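Lactate racemase (Thermoanaerobacterium thermosaccharolyticum, PDB 2YJG) catalyses the interconversion of the D- and L-isomers of lactate, using a nickel pincer cofactor that is absent from this apoprotein form. Local coordinates at residues 58-63 / 162-167; 312-317 / 371-376; 201-206 / 348-353; 41-46 / 80-85. One frame throughout, in Å; residues are numbered along the deposited sequence.

Interaction 1: residues 58-63 / 162-167; sequences DLAEGK and ADLLVA
K63 and D163 bring the two backbones together, their CA atoms 5.9 Å apart, where the end of a short helix turns toward the start of a strand. After the short helix the chain reverses through a type II beta turn from A60 to K63, closed by K63 N to A60 O; G62 takes the positive phi (71°) of this turn. Opposite it, D163 leads into the strand that begins at L164. L164 carries the apolar contact: CG is anti to the backbone N (chi1 -180°); beyond it, the CD2 methyl meets the turn, 3.8 Å from A60 CA and 4.1 Å from A60 CB, with L59 CB slightly farther off. The aliphatic chain of K63 crosses D163 obliquely, K63 CD 3.9 Å from D163 CB and K63 CE 3.6 Å from D163 O. The charged ends do not meet: K63 NZ stays 6.4 Å from D163 OD2 and makes a weak bond back to L59 O, while D163 OD2 accepts from the backbone N of K64. Backbone bonds of L164 and V166 to V67 continue the pairing of strand 164-170 with strand 66-71. The arrangement is that of a helix-turn-strand connection packed against a neighbouring parallel strand in an alpha/beta domain.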
loop_
_atom_site.group_PDB
_atom_site.type_symbol
_atom_site.label_atom_id
_atom_site.label_comp_id
_atom_site.label_asym_id
_atom_site.label_seq_id
_atom_site.Cartn_x
_atom_site.Cartn_y
_atom_site.Cartn_z
ATOM N N ASP A 58 8.978 10.055 -26.362
ATOM C CA ASP A 58 9.744 9.531 -27.498
ATOM C C ASP A 58 10.792 8.546 -27.079
ATOM O O ASP A 58 10.969 7.503 -27.714
ATOM C CB ASP A 58 10.354 10.684 -28.289
ATOM C CG ASP A 58 9.300 11.507 -28.977
ATOM O OD1 ASP A 58 8.268 10.934 -29.357
ATOM O OD2 ASP A 58 9.499 12.742 -29.135
ATOM N N LEU A 59 11.470 8.826 -25.972
ATOM C CA LEU A 59 12.412 7.862 -25.446
ATOM C C LEU A 59 11.803 6.524 -25.020
ATOM O O LEU A 59 12.470 5.470 -25.098
ATOM C CB LEU A 59 13.111 8.458 -24.213
ATOM C CG LEU A 59 14.085 9.597 -24.439
ATOM C CD1 LEU A 59 14.650 10.078 -23.061
ATOM C CD2 LEU A 59 15.255 9.229 -25.380
ATOM N N ALA A 60 10.555 6.583 -24.529
ATOM C CA ALA A 60 9.851 5.425 -23.988
ATOM C C ALA A 60 9.137 4.599 -25.083
ATOM O O ALA A 60 8.649 3.494 -24.831
ATOM C CB ALA A 60 8.790 5.920 -23.006
ATOM N N GLU A 61 8.970 5.189 -26.249
ATOM C CA GLU A 61 8.305 4.489 -27.355
ATOM C C GLU A 61 9.031 3.193 -27.720
ATOM O O GLU A 61 10.257 3.194 -27.955
ATOM C CB GLU A 61 8.202 5.422 -28.574
ATOM C CG GLU A 61 7.302 4.908 -29.706
ATOM C CD GLU A 61 7.049 5.895 -30.805
ATOM O OE1 GLU A 61 7.859 6.825 -31.008
ATOM O OE2 GLU A 61 6.031 5.736 -31.492
ATOM N N GLY A 62 8.262 2.095 -27.785
ATOM C CA GLY A 62 8.755 0.766 -28.094
ATOM C C GLY A 62 9.607 0.073 -27.036
ATOM O O GLY A 62 10.207 -0.977 -27.314
ATOM N N LYS A 63 9.713 0.651 -25.836
ATOM C CA LYS A 63 10.506 0.033 -24.771
ATOM C C LYS A 63 9.626 -0.908 -23.969
ATOM O O LYS A 63 8.449 -0.589 -23.750
ATOM C CB LYS A 63 11.042 1.100 -23.819
ATOM C CG LYS A 63 11.951 2.137 -24.491
ATOM C CD LYS A 63 13.235 1.550 -24.948
ATOM C CE LYS A 63 14.343 2.567 -25.072
ATOM N NZ LYS A 63 14.449 3.076 -26.451
ATOM N N ALA A 162 16.763 -2.650 -17.077
ATOM C CA ALA A 162 15.859 -1.750 -17.739
ATOM C C ALA A 162 16.242 -1.414 -19.173
ATOM O O ALA A 162 17.408 -1.199 -19.489
ATOM C CB ALA A 162 15.734 -0.460 -16.940
ATOM N N ASP A 163 15.230 -1.411 -20.032
ATOM C CA ASP A 163 15.287 -0.837 -21.395
ATOM C C ASP A 163 15.467 0.646 -21.402
ATOM O O ASP A 163 16.120 1.233 -22.287
ATOM C CB ASP A 163 13.918 -1.027 -22.059
ATOM C CG ASP A 163 13.875 -2.187 -22.906
ATOM O OD1 ASP A 163 14.904 -2.929 -22.935
ATOM O OD2 ASP A 163 12.825 -2.375 -23.552
ATOM N N LEU A 164 14.824 1.290 -20.437
ATOM C CA LEU A 164 15.006 2.711 -20.248
ATOM C C LEU A 164 15.022 2.942 -18.763
ATOM O O LEU A 164 14.153 2.422 -18.017
ATOM C CB LEU A 164 13.888 3.478 -20.920
ATOM C CG LEU A 164 13.887 4.989 -20.843
ATOM C CD1 LEU A 164 15.003 5.529 -21.698
ATOM C CD2 LEU A 164 12.487 5.594 -21.195
ATOM N N LEU A 165 16.026 3.673 -18.304
ATOM C CA LEU A 165 16.114 4.078 -16.930
ATOM C C LEU A 165 15.929 5.575 -16.791
ATOM O O LEU A 165 16.635 6.368 -17.435
ATOM C CB LEU A 165 17.460 3.666 -16.357
ATOM C CG LEU A 165 17.680 3.909 -14.849
ATOM C CD1 LEU A 165 16.607 3.135 -13.944
ATOM C CD2 LEU A 165 19.089 3.568 -14.432
ATOM N N VAL A 166 14.989 5.939 -15.914
ATOM C CA VAL A 166 14.588 7.304 -15.656
ATOM C C VAL A 166 14.729 7.577 -14.142
ATOM O O VAL A 166 14.617 6.652 -13.332
ATOM C CB VAL A 166 13.098 7.493 -16.105
ATOM C CG1 VAL A 166 12.553 8.792 -15.680
ATOM C CG2 VAL A 166 13.007 7.407 -17.587
ATOM N N ALA A 167 14.841 8.839 -13.758
ATOM C CA ALA A 167 14.768 9.190 -12.307
ATOM C C ALA A 167 14.065 10.501 -12.085
ATOM O O ALA A 167 14.132 11.410 -12.942
ATOM C CB ALA A 167 16.151 9.308 -11.722
#

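Interaction 2: residues 312-317 / 371-376; sequences VIIIAA and KVIMVT
V312 CG1 and I373 CD1 come to 3.4 Å across these two parallel strands, tighter than usual van der Waals contact, so this pair is crowded. The V312 methyl stands anti to its backbone N, and the ethyl arm of I373 reaches back to it from two residues farther along the neighbouring strand. V312 CG2 instead touches K371 CB, the base of a lysine whose chain then leads away. Farther along the same face, I314 CG1 rests near I373 CB, and its CG2 methyl meets V375 CG2 at 4.2 Å; small A316 lies against V375 CB. On the other face I315 and M374 lie side by side, pointing the same way. I315 CG2 is 3.8 Å from M374 CG and also approaches V372 CG1, fitting between the two side chains, while the bend of M374 at chi3 (77°) carries CE to A317 CB. The backbones pair in register, with axes 4.7 Å apart and 20° from parallel, through five backbone hydrogen bonds donated in turn by I313, I373, I315, V375 and A317; the bond from V375 N to I315 O is the most bent, at 149°. Helix 395-405 packs on the face of V312, I314 and I373, helices 293-305 and 357-369 on that of V372, and strand 279-283 bonds to the other edge of strand 311-316.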
loop_
_atom_site.group_PDB
_atom_site.type_symbol
_atom_site.label_atom_id
_atom_site.label_comp_id
_atom_site.label_asym_id
_atom_site.label_seq_id
_atom_site.Cartn_x
_atom_site.Cartn_y
_atom_site.Cartn_z
ATOM N N VAL A 312 33.367 32.687 16.411
ATOM C CA VAL A 312 32.342 31.921 17.097
ATOM C C VAL A 312 31.114 31.797 16.220
ATOM O O VAL A 312 30.634 32.779 15.657
ATOM C CB VAL A 312 32.007 32.581 18.435
ATOM C CG1 VAL A 312 30.980 31.742 19.236
ATOM C CG2 VAL A 312 33.304 32.770 19.258
ATOM N N ILE A 313 30.661 30.560 16.025
ATOM C CA ILE A 313 29.438 30.296 15.328
ATOM C C ILE A 313 28.386 29.914 16.381
ATOM O O ILE A 313 28.598 28.937 17.169
ATOM C CB ILE A 313 29.628 29.131 14.330
ATOM C CG1 ILE A 313 30.613 29.522 13.215
ATOM C CG2 ILE A 313 28.281 28.639 13.745
ATOM C CD1 ILE A 313 31.351 28.197 12.570
ATOM N N ILE A 314 27.293 30.673 16.422
ATOM C CA ILE A 314 26.067 30.348 17.228
ATOM C C ILE A 314 25.027 29.747 16.310
ATOM O O ILE A 314 24.661 30.318 15.272
ATOM C CB ILE A 314 25.432 31.573 17.922
ATOM C CG1 ILE A 314 26.439 32.276 18.810
ATOM C CG2 ILE A 314 24.192 31.152 18.693
ATOM C CD1 ILE A 314 26.101 33.757 19.200
ATOM N N ILE A 315 24.565 28.561 16.667
ATOM C CA ILE A 315 23.579 27.863 15.882
ATOM C C ILE A 315 22.374 27.482 16.770
ATOM O O ILE A 315 22.538 26.843 17.804
ATOM C CB ILE A 315 24.142 26.590 15.149
ATOM C CG1 ILE A 315 23.036 26.081 14.256
ATOM C CG2 ILE A 315 24.596 25.515 16.090
ATOM C CD1 ILE A 315 23.352 25.221 13.093
ATOM N N ALA A 316 21.173 27.853 16.325
ATOM C CA ALA A 316 19.982 27.458 17.005
ATOM C C ALA A 316 19.444 26.256 16.297
ATOM O O ALA A 316 19.141 26.330 15.130
ATOM C CB ALA A 316 18.944 28.587 17.039
ATOM N N ALA A 317 19.356 25.145 17.039
ATOM C CA ALA A 317 18.936 23.819 16.541
ATOM C C ALA A 317 18.340 23.048 17.744
ATOM O O ALA A 317 19.032 22.729 18.703
ATOM C CB ALA A 317 20.138 23.044 15.911
ATOM N N LYS A 371 34.912 28.245 17.394
ATOM C CA LYS A 371 34.092 27.755 18.504
ATOM C C LYS A 371 32.663 27.694 18.061
ATOM O O LYS A 371 32.237 28.591 17.339
ATOM C CB LYS A 371 34.173 28.749 19.675
ATOM C CG LYS A 371 35.571 29.020 20.129
ATOM C CD LYS A 371 36.106 27.990 21.039
ATOM C CE LYS A 371 37.654 28.198 21.225
ATOM N NZ LYS A 371 38.121 27.867 22.619
ATOM N N VAL A 372 31.926 26.675 18.487
ATOM C CA VAL A 372 30.520 26.576 18.180
ATOM C C VAL A 372 29.755 26.583 19.485
ATOM O O VAL A 372 30.156 25.911 20.501
ATOM C CB VAL A 372 30.212 25.340 17.344
ATOM C CG1 VAL A 372 28.685 25.174 17.120
ATOM C CG2 VAL A 372 30.966 25.420 16.004
ATOM N N ILE A 373 28.725 27.412 19.492
ATOM C CA ILE A 373 27.788 27.495 20.607
ATOM C C ILE A 373 26.457 27.007 20.116
ATOM O O ILE A 373 25.945 27.495 19.099
ATOM C CB ILE A 373 27.623 28.953 21.184
ATOM C CG1 ILE A 373 28.925 29.415 21.799
ATOM C CG2 ILE A 373 26.474 29.011 22.240
ATOM C CD1 ILE A 373 29.088 30.868 21.885
ATOM N N MET A 374 25.879 26.025 20.797
ATOM C CA MET A 374 24.577 25.550 20.366
ATOM C C MET A 374 23.458 25.995 21.354
ATOM O O MET A 374 23.505 25.721 22.544
ATOM C CB MET A 374 24.545 24.030 20.183
ATOM C CG MET A 374 25.460 23.449 19.126
ATOM S SD MET A 374 25.114 21.706 18.808
ATOM C CE MET A 374 23.697 21.829 17.826
ATOM N N VAL A 375 22.466 26.683 20.826
ATOM C CA VAL A 375 21.179 26.910 21.490
ATOM C C VAL A 375 20.300 25.744 21.120
ATOM O O VAL A 375 19.908 25.571 19.971
ATOM C CB VAL A 375 20.528 28.302 21.045
ATOM C CG1 VAL A 375 19.090 28.516 21.587
ATOM C CG2 VAL A 375 21.472 29.498 21.440
ATOM N N THR A 376 19.939 24.958 22.146
ATOM C CA THR A 376 19.358 23.670 21.967
ATOM C C THR A 376 18.608 23.274 23.235
ATOM O O THR A 376 18.811 23.869 24.248
ATOM C CB THR A 376 20.466 22.657 21.626
ATOM O OG1 THR A 376 19.857 21.498 21.122
ATOM C CG2 THR A 376 21.335 22.314 22.822
#

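Interaction 3: residues 201-206 / 348-353; sequences CSEFIK and RGRDET
The R350 guanidinium carries E203 OE1 over one face and F204 CE1 at its edge, near its plane. E203 OE1 is 2.8 Å from R350 NH1 in a salt bridge, but the oxygen lies well out of the guanidinium plane and no N-H points at it, so the pairing rests on charge. The carboxylate plane is turned 51° from the guanidinium. The F204 ring stands almost perpendicular to it, at 84°, with CE1 3.6 Å from R350 NH2. R350 NE is buried here without a polar partner in the model. Alongside, C201 SG touches R350 CG; C201 is the N-cap of helix 202-206, its SG accepting from F204 N at 3.6 Å. The contact thus joins a helix start in the N-terminal family region to a loop of the C-terminal family region, between helices 338-346 and 357-369, with a type I beta turn from G349 to E352. S202 OG, set between its backbone N and carbonyl carbon (chi1 67°), donates to R348 O at 2.8 Å in the carbonyl plane. One water accepts from S202 N, donates to G349 O and bonds T353 OG1; another links E203 N to R348 O. Within the loop, R348 NE and NH2 both grip E352 O side-on. T353 OG1 lies 3.2 Å from C201 CA, its side chain about 4 Å from that of H200, which by similarity would bind the cofactor nickel.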
loop_
_atom_site.group_PDB
_atom_site.type_symbol
_atom_site.label_atom_id
_atom_site.label_comp_id
_atom_site.label_asym_id
_atom_site.label_seq_id
_atom_site.Cartn_x
_atom_site.Cartn_y
_atom_site.Cartn_z
ATOM N N CYS A 201 34.170 8.615 1.802
ATOM C CA CYS A 201 35.499 8.387 2.387
ATOM C C CYS A 201 36.189 9.660 2.846
ATOM O O CYS A 201 35.967 10.740 2.292
ATOM C CB CYS A 201 36.426 7.606 1.429
ATOM S SG CYS A 201 37.020 8.446 0.052
ATOM N N SER A 202 37.047 9.520 3.845
ATOM C CA SER A 202 37.758 10.676 4.413
ATOM C C SER A 202 38.558 11.500 3.371
ATOM O O SER A 202 38.630 12.726 3.481
ATOM C CB SER A 202 38.681 10.295 5.536
ATOM O OG SER A 202 39.742 9.521 5.020
ATOM N N GLU A 203 39.114 10.822 2.367
ATOM C CA GLU A 203 39.866 11.496 1.315
ATOM C C GLU A 203 38.981 12.425 0.502
ATOM O O GLU A 203 39.374 13.551 0.137
ATOM C CB GLU A 203 40.470 10.471 0.353
ATOM C CG GLU A 203 41.448 11.099 -0.577
ATOM C CD GLU A 203 42.330 10.054 -1.267
ATOM O OE1 GLU A 203 42.232 8.845 -0.928
ATOM O OE2 GLU A 203 43.070 10.459 -2.179
ATOM N N PHE A 204 37.782 11.944 0.207
ATOM C CA PHE A 204 36.785 12.738 -0.542
ATOM C C PHE A 204 36.314 13.902 0.316
ATOM O O PHE A 204 36.285 15.068 -0.102
ATOM C CB PHE A 204 35.610 11.861 -0.895
ATOM C CG PHE A 204 35.799 11.047 -2.175
ATOM C CD1 PHE A 204 37.016 10.944 -2.817
ATOM C CD2 PHE A 204 34.716 10.359 -2.699
ATOM C CE1 PHE A 204 37.147 10.241 -3.987
ATOM C CE2 PHE A 204 34.822 9.696 -3.889
ATOM C CZ PHE A 204 36.051 9.626 -4.542
ATOM N N ILE A 205 35.969 13.599 1.564
ATOM C CA ILE A 205 35.401 14.664 2.427
ATOM C C ILE A 205 36.423 15.804 2.696
ATOM O O ILE A 205 36.065 16.961 2.891
ATOM C CB ILE A 205 34.843 14.056 3.693
ATOM C CG1 ILE A 205 33.652 13.150 3.377
ATOM C CG2 ILE A 205 34.443 15.139 4.721
ATOM C CD1 ILE A 205 32.353 13.848 2.904
ATOM N N LYS A 206 37.688 15.460 2.743
ATOM C CA LYS A 206 38.757 16.431 2.959
ATOM C C LYS A 206 39.041 17.308 1.771
ATOM O O LYS A 206 39.677 18.382 1.897
ATOM C CB LYS A 206 40.061 15.734 3.407
ATOM C CG LYS A 206 41.286 16.639 3.539
ATOM C CD LYS A 206 41.501 17.268 4.919
ATOM C CE LYS A 206 42.990 17.632 5.182
ATOM N NZ LYS A 206 43.309 18.195 6.561
ATOM N N ARG A 348 41.644 6.846 7.918
ATOM C CA ARG A 348 40.776 5.807 7.374
ATOM C C ARG A 348 40.790 5.822 5.860
ATOM O O ARG A 348 40.529 6.853 5.238
ATOM C CB ARG A 348 39.337 5.940 7.965
ATOM C CG ARG A 348 39.288 5.918 9.484
ATOM C CD ARG A 348 37.928 5.812 10.056
ATOM N NE ARG A 348 37.380 4.475 9.783
ATOM C CZ ARG A 348 37.705 3.378 10.445
ATOM N NH1 ARG A 348 38.502 3.472 11.477
ATOM N NH2 ARG A 348 37.223 2.190 10.061
ATOM N N GLY A 349 41.139 4.676 5.241
ATOM C CA GLY A 349 41.179 4.569 3.808
ATOM C C GLY A 349 39.819 4.541 3.117
ATOM O O GLY A 349 38.735 4.537 3.792
ATOM N N ARG A 350 39.875 4.418 1.791
ATOM C CA ARG A 350 38.671 4.528 0.955
ATOM C C ARG A 350 37.658 3.409 1.253
ATOM O O ARG A 350 36.424 3.659 1.216
ATOM C CB ARG A 350 39.003 4.454 -0.539
ATOM C CG ARG A 350 39.777 5.635 -1.099
ATOM C CD ARG A 350 39.741 5.571 -2.628
ATOM N NE ARG A 350 39.630 6.886 -3.237
ATOM C CZ ARG A 350 40.657 7.666 -3.537
ATOM N NH1 ARG A 350 41.901 7.276 -3.267
ATOM N NH2 ARG A 350 40.443 8.851 -4.104
ATOM N N ASP A 351 38.181 2.216 1.626
ATOM C CA ASP A 351 37.326 1.081 1.975
ATOM C C ASP A 351 37.077 0.846 3.435
ATOM O O ASP A 351 36.633 -0.245 3.826
ATOM C CB ASP A 351 37.925 -0.214 1.369
ATOM C CG ASP A 351 39.409 -0.450 1.754
ATOM O OD1 ASP A 351 40.183 0.508 2.213
ATOM O OD2 ASP A 351 39.821 -1.629 1.491
ATOM N N GLU A 352 37.362 1.847 4.272
ATOM C CA GLU A 352 37.289 1.723 5.683
ATOM C C GLU A 352 36.289 2.734 6.273
ATOM O O GLU A 352 36.298 3.038 7.460
ATOM C CB GLU A 352 38.670 1.959 6.263
ATOM C CG GLU A 352 39.647 0.898 5.766
ATOM C CD GLU A 352 41.063 1.039 6.283
ATOM O OE1 GLU A 352 41.465 2.157 6.714
ATOM O OE2 GLU A 352 41.755 -0.010 6.325
ATOM N N THR A 353 35.478 3.290 5.402
ATOM C CA THR A 353 34.535 4.336 5.843
ATOM C C THR A 353 33.393 3.705 6.635
ATOM O O THR A 353 32.727 2.810 6.191
ATOM C CB THR A 353 33.973 5.089 4.632
ATOM O OG1 THR A 353 35.039 5.501 3.755
ATOM C CG2 THR A 353 33.163 6.279 5.134
HETATM O O HOH W 1 37.195 6.712 4.794
HETATM O O HOH W 2 39.760 7.876 2.460
#

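Interaction 4: residues 41-46 / 80-85; sequences DIVKRA and RITLPL. With SO4 (sulfate ion), chain D.
V43 and L85 form the main apolar contact between these two helices, with V43 CG1 3.6 Å from L85 CD1 as their side chains pass obliquely. CG of L85 lies anti to its carbonyl carbon (chi1 -67°), and its two methyls divide the work: CD1 meets V43, while CD2 lies 4.1 Å from K44 CD, in the aliphatic part of a lysine that runs roughly perpendicular to the leucine. V43 CG2 touches T82 CG2 at 4.2 Å and, more loosely, I81 CG2. No hydrogen bond joins the two segments, and the polar ends turn to other partners: K44 NZ to E48 in a salt bridge, T82 OG1 to E168. R80 binds a sulfate, probably from the crystallisation liquor. R80 NH2 donates to sulfate O4 at 2.8 Å and also to A118 O, and NH1 adds weak bonds to O4 and O1; the sulfate is also hydrogen-bonded to K117 NZ and E122 N. The helix axes are 10.2 Å apart at 38°, a spacing bridged by side chains. V43 and T82 also both reach L237 of strand 233-241, so the pair is typical of helices packed side by side on one face of the sheet in an alpha/beta domain.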
loop_
_atom_site.group_PDB
_atom_site.type_symbol
_atom_site.label_atom_id
_atom_site.label_comp_id
_atom_site.label_asym_id
_atom_site.label_seq_id
_atom_site.Cartn_x
_atom_site.Cartn_y
_atom_site.Cartn_z
ATOM N N ASP A 41 1.297 22.226 -13.884
ATOM C CA ASP A 41 1.723 22.899 -15.073
ATOM C C ASP A 41 3.202 23.187 -15.087
ATOM O O ASP A 41 3.808 23.247 -16.137
ATOM C CB ASP A 41 0.910 24.198 -15.290
ATOM C CG ASP A 41 -0.505 23.906 -15.833
ATOM O OD1 ASP A 41 -0.736 22.807 -16.313
ATOM O OD2 ASP A 41 -1.397 24.751 -15.706
ATOM N N ILE A 42 3.808 23.396 -13.928
ATOM C CA ILE A 42 5.266 23.637 -13.921
ATOM C C ILE A 42 5.952 22.364 -14.364
ATOM O O ILE A 42 6.863 22.392 -15.179
ATOM C CB ILE A 42 5.741 24.064 -12.526
ATOM C CG1 ILE A 42 5.288 25.485 -12.242
ATOM C CG2 ILE A 42 7.227 23.957 -12.434
ATOM C CD1 ILE A 42 5.582 25.900 -10.880
ATOM N N VAL A 43 5.498 21.233 -13.815
ATOM C CA VAL A 43 6.022 19.929 -14.169
ATOM C C VAL A 43 5.832 19.612 -15.664
ATOM O O VAL A 43 6.787 19.290 -16.339
ATOM C CB VAL A 43 5.461 18.789 -13.271
ATOM C CG1 VAL A 43 6.019 17.448 -13.719
ATOM C CG2 VAL A 43 5.801 19.072 -11.819
ATOM N N LYS A 44 4.620 19.768 -16.197
ATOM C CA LYS A 44 4.387 19.507 -17.623
ATOM C C LYS A 44 5.259 20.381 -18.532
ATOM O O LYS A 44 5.793 19.911 -19.536
ATOM C CB LYS A 44 2.923 19.725 -17.987
ATOM C CG LYS A 44 1.935 18.681 -17.514
ATOM C CD LYS A 44 1.825 17.548 -18.542
ATOM C CE LYS A 44 1.354 18.002 -19.951
ATOM N NZ LYS A 44 2.115 17.424 -21.202
ATOM N N ARG A 45 5.409 21.652 -18.187
ATOM C CA ARG A 45 6.291 22.538 -18.948
ATOM C C ARG A 45 7.686 21.942 -19.063
ATOM O O ARG A 45 8.262 21.910 -20.150
ATOM C CB ARG A 45 6.358 23.951 -18.308
ATOM C CG ARG A 45 7.219 24.987 -19.050
ATOM C CD ARG A 45 7.339 26.334 -18.303
ATOM N NE ARG A 45 8.016 26.189 -17.013
ATOM C CZ ARG A 45 8.323 27.178 -16.167
ATOM N NH1 ARG A 45 8.055 28.450 -16.462
ATOM N NH2 ARG A 45 8.930 26.880 -15.012
ATOM N N ALA A 46 8.232 21.481 -17.939
ATOM C CA ALA A 46 9.542 20.819 -17.946
ATOM C C ALA A 46 9.552 19.641 -18.876
ATOM O O ALA A 46 10.455 19.481 -19.677
ATOM C CB ALA A 46 9.920 20.330 -16.531
ATOM N N ARG A 80 3.245 12.457 -5.397
ATOM C CA ARG A 80 1.836 12.384 -5.774
ATOM C C ARG A 80 1.558 13.245 -7.008
ATOM O O ARG A 80 0.629 13.013 -7.734
ATOM C CB ARG A 80 0.924 12.824 -4.603
ATOM C CG ARG A 80 0.896 11.904 -3.427
ATOM C CD ARG A 80 0.439 12.663 -2.136
ATOM N NE ARG A 80 0.322 11.792 -0.945
ATOM C CZ ARG A 80 -0.713 10.980 -0.664
ATOM N NH1 ARG A 80 -1.745 10.867 -1.485
ATOM N NH2 ARG A 80 -0.708 10.243 0.454
ATOM N N ILE A 81 2.349 14.293 -7.212
ATOM C CA ILE A 81 2.162 15.164 -8.344
ATOM C C ILE A 81 3.011 14.684 -9.523
ATOM O O ILE A 81 2.526 14.530 -10.653
ATOM C CB ILE A 81 2.513 16.595 -8.002
ATOM C CG1 ILE A 81 1.495 17.175 -6.979
ATOM C CG2 ILE A 81 2.559 17.390 -9.312
ATOM C CD1 ILE A 81 1.937 18.482 -6.306
ATOM N N THR A 82 4.268 14.382 -9.247
ATOM C CA THR A 82 5.240 14.145 -10.310
ATOM C C THR A 82 5.136 12.767 -10.954
ATOM O O THR A 82 5.213 12.667 -12.167
ATOM C CB THR A 82 6.675 14.331 -9.786
ATOM O OG1 THR A 82 6.859 13.499 -8.646
ATOM C CG2 THR A 82 6.955 15.812 -9.435
ATOM N N LEU A 83 4.929 11.716 -10.159
ATOM C CA LEU A 83 4.846 10.361 -10.738
ATOM C C LEU A 83 3.710 10.150 -11.758
ATOM O O LEU A 83 3.984 9.575 -12.813
ATOM C CB LEU A 83 4.826 9.319 -9.643
ATOM C CG LEU A 83 6.201 9.101 -9.012
ATOM C CD1 LEU A 83 6.076 8.152 -7.809
ATOM C CD2 LEU A 83 7.268 8.553 -10.104
ATOM N N PRO A 84 2.461 10.621 -11.464
ATOM C CA PRO A 84 1.440 10.442 -12.501
ATOM C C PRO A 84 1.773 11.142 -13.812
ATOM O O PRO A 84 1.363 10.684 -14.904
ATOM C CB PRO A 84 0.205 11.068 -11.887
ATOM C CG PRO A 84 0.331 10.847 -10.455
ATOM C CD PRO A 84 1.836 11.045 -10.188
ATOM N N LEU A 85 2.442 12.278 -13.724
ATOM C CA LEU A 85 2.759 13.039 -14.943
ATOM C C LEU A 85 3.889 12.375 -15.683
ATOM O O LEU A 85 3.887 12.313 -16.909
ATOM C CB LEU A 85 3.100 14.485 -14.594
ATOM C CG LEU A 85 1.956 15.331 -14.052
ATOM C CD1 LEU A 85 2.506 16.628 -13.485
ATOM C CD2 LEU A 85 0.940 15.544 -15.131
HETATM S S SO4 D . -4.302 8.473 0.240
HETATM O O1 SO4 D . -4.461 9.033 -1.080
HETATM O O2 SO4 D . -5.461 8.587 1.090
HETATM O O3 SO4 D . -3.923 7.075 0.201
HETATM O O4 SO4 D . -3.195 9.107 0.915
#

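In the fold
Interactions 1 and 4 belong to the N-terminal family region, with centres 18 Å apart, and the helices 39-48 and 56-59 that they use follow each other in the chain. Both are partly buried contacts made largely by aliphatic groups, without a hydrogen bond across the segments. Interaction 2, about 48 Å from interaction 1 between centres and on the opposite side of the chain's centre, is the buried one: adjacent strands of the parallel C-terminal sheet, joined by backbone bonds as well as apolar packing. Interaction 3 differs again, relying on a salt bridge, a hydroxyl bond and waters, and it alone joins the two family regions, beside a residue that by similarity would bind the cofactor nickel.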